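Local coordinates for putative pectin lyase (Geobacillus virus E2, PDB 7CHU) that serves as the tailspike of a thermophilic deep-sea bacteriophage, a trimeric beta-helical protein of the pectate lyase-like family that probably recognises and may cleave host surface glycans, at the interface of chains A and B. Numbering follows the deposited sequence. Chains: chain A/B, Putative pectin lyase.

The interface of chains A and B. Residues chain A 469-474; chain B 448, 466-467, 476, 478-481.
Two copies of the tailspike join here through an intermolecular parallel beta bridge backed by an apolar patch, which ties a turn of one chain to a strand of the next and so would help hold the C-terminal part of the deposited trimer together. The turn after strand 464-469 of chain A, running into strand 474-476, lies against chain B. A:Ile474 pairs with B:Ile480 and uses both of its backbone polar groups. Its backbone N sits almost on the extended C=O axis of B:Pro479, 2.8 Å from the O. Its own carbonyl O accepts a bond from N of B:Thr481, N to O 2.8 Å, this donor standing 26° out of the carbonyl plane. The side chain of A:Ile474 pushes into chain B with CG1 anti to its carbonyl carbon (chi1 -47°). From there CG1 meets CB of B:Pro476, while the tip CD1 touches CG2 of B:Val478 at 3.6 Å and CB of B:Leu467. B:Val478 crosses that isoleucine at about a right angle, and the valine's two methyls part: CG2 also rests on CA of A:Gly473, and CG1 reaches the carbonyl O of A:Leu471. Farther along, A:Val469 holds CG1 anti to its backbone N (chi1 172°), so this one methyl meets both CD1 of B:Leu466 at 3.8 Å and CB of B:Phe448. B:Leu466 spreads its two methyls along the turn, CD1 against the carbonyl O of A:Thr470 and CD2 against CA of A:Leu471. Within the turn, N of A:Asp472 donates to the hydroxyl OG1 of A:Thr470, 3.3 Å away, which would help hold the turn. A water links the carbonyl O of A:Asp472 to OG1 of B:Thr481. Backbone pairing and interlocked aliphatic branches thus join neighbouring chains and would contribute to the stability of the spike.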
# COMPACT_ATOMS: atom_id res chain seq x y z
N VAL A 469 -34.55 -29.54 12.78
CA VAL A 469 -34.06 -30.78 12.21
C VAL A 469 -32.93 -31.22 13.12
O VAL A 469 -31.91 -30.52 13.22
CB VAL A 469 -33.59 -30.59 10.76
CG1 VAL A 469 -32.90 -31.86 10.24
CG2 VAL A 469 -34.79 -30.22 9.88
N THR A 470 -33.12 -32.32 13.84
CA THR A 470 -32.08 -32.78 14.77
C THR A 470 -31.72 -34.24 14.51
O THR A 470 -32.25 -34.89 13.61
CB THR A 470 -32.52 -32.58 16.23
OG1 THR A 470 -33.42 -33.63 16.64
CG2 THR A 470 -33.18 -31.23 16.43
N LEU A 471 -30.80 -34.75 15.33
CA LEU A 471 -30.34 -36.12 15.19
C LEU A 471 -31.42 -37.13 15.54
O LEU A 471 -31.31 -38.29 15.14
CB LEU A 471 -29.12 -36.36 16.08
CG LEU A 471 -27.82 -35.77 15.53
CD1 LEU A 471 -26.82 -35.59 16.67
CD2 LEU A 471 -27.24 -36.65 14.45
N ASP A 472 -32.46 -36.72 16.26
CA ASP A 472 -33.47 -37.70 16.63
C ASP A 472 -34.84 -37.40 16.03
O ASP A 472 -35.77 -38.18 16.25
CB ASP A 472 -33.54 -37.83 18.16
CG ASP A 472 -33.78 -36.52 18.87
OD1 ASP A 472 -34.52 -35.64 18.35
OD2 ASP A 472 -33.23 -36.37 19.98
N GLY A 473 -35.00 -36.32 15.26
CA GLY A 473 -36.22 -36.18 14.49
C GLY A 473 -36.37 -34.89 13.70
O GLY A 473 -35.64 -33.92 13.94
N ILE A 474 -37.29 -34.90 12.74
CA ILE A 474 -37.74 -33.70 12.03
C ILE A 474 -38.94 -33.18 12.80
O ILE A 474 -39.95 -33.88 12.90
CB ILE A 474 -38.13 -34.00 10.58
CG1 ILE A 474 -37.09 -34.87 9.84
CG2 ILE A 474 -38.57 -32.72 9.84
CD1 ILE A 474 -35.70 -34.31 9.80
N PHE B 448 -29.60 -32.14 5.05
CA PHE B 448 -29.32 -31.72 6.42
C PHE B 448 -28.53 -32.83 7.11
O PHE B 448 -28.84 -34.01 6.92
CB PHE B 448 -30.62 -31.46 7.19
CG PHE B 448 -31.45 -30.37 6.59
CD1 PHE B 448 -32.09 -30.56 5.38
CD2 PHE B 448 -31.62 -29.17 7.25
CE1 PHE B 448 -32.86 -29.56 4.81
CE2 PHE B 448 -32.39 -28.15 6.69
CZ PHE B 448 -33.01 -28.35 5.46
N LEU B 466 -29.81 -36.41 7.84
CA LEU B 466 -31.09 -36.36 8.55
C LEU B 466 -32.29 -36.18 7.64
O LEU B 466 -33.40 -36.61 7.98
CB LEU B 466 -31.08 -35.19 9.54
CG LEU B 466 -29.84 -35.11 10.44
CD1 LEU B 466 -29.86 -33.82 11.27
CD2 LEU B 466 -29.78 -36.35 11.32
N LEU B 467 -32.11 -35.52 6.50
CA LEU B 467 -33.22 -35.13 5.65
C LEU B 467 -32.65 -34.70 4.30
O LEU B 467 -31.65 -33.97 4.26
CB LEU B 467 -34.02 -33.98 6.28
CG LEU B 467 -35.06 -33.26 5.43
CD1 LEU B 467 -36.22 -34.22 5.12
CD2 LEU B 467 -35.56 -31.98 6.10
N PRO B 476 -37.23 -37.65 4.99
CA PRO B 476 -36.67 -37.67 6.35
C PRO B 476 -36.07 -39.03 6.67
O PRO B 476 -36.68 -40.08 6.44
CB PRO B 476 -37.89 -37.38 7.24
CG PRO B 476 -39.07 -37.88 6.46
CD PRO B 476 -38.71 -37.63 4.99
N VAL B 478 -35.03 -39.55 9.78
CA VAL B 478 -35.46 -39.70 11.17
C VAL B 478 -36.96 -39.43 11.18
O VAL B 478 -37.52 -38.97 10.18
CB VAL B 478 -34.71 -38.73 12.11
CG1 VAL B 478 -33.31 -39.26 12.39
CG2 VAL B 478 -34.66 -37.36 11.47
N PRO B 479 -37.64 -39.73 12.29
CA PRO B 479 -39.10 -39.60 12.31
C PRO B 479 -39.55 -38.14 12.27
O PRO B 479 -38.81 -37.21 12.58
CB PRO B 479 -39.50 -40.27 13.62
CG PRO B 479 -38.36 -41.18 13.96
CD PRO B 479 -37.15 -40.45 13.49
N ILE B 480 -40.80 -37.96 11.85
CA ILE B 480 -41.46 -36.66 11.97
C ILE B 480 -42.10 -36.62 13.35
O ILE B 480 -43.02 -37.38 13.63
CB ILE B 480 -42.48 -36.43 10.86
CG1 ILE B 480 -41.78 -36.44 9.50
CG2 ILE B 480 -43.16 -35.08 11.05
CD1 ILE B 480 -42.70 -36.17 8.37
N THR B 481 -41.61 -35.73 14.21
CA THR B 481 -42.03 -35.60 15.60
C THR B 481 -42.82 -34.31 15.74
O THR B 481 -42.24 -33.22 15.67
CB THR B 481 -40.81 -35.59 16.51
OG1 THR B 481 -40.05 -36.79 16.28
CG2 THR B 481 -41.20 -35.49 17.97
O HOH W 1 -38.30 -39.31 16.89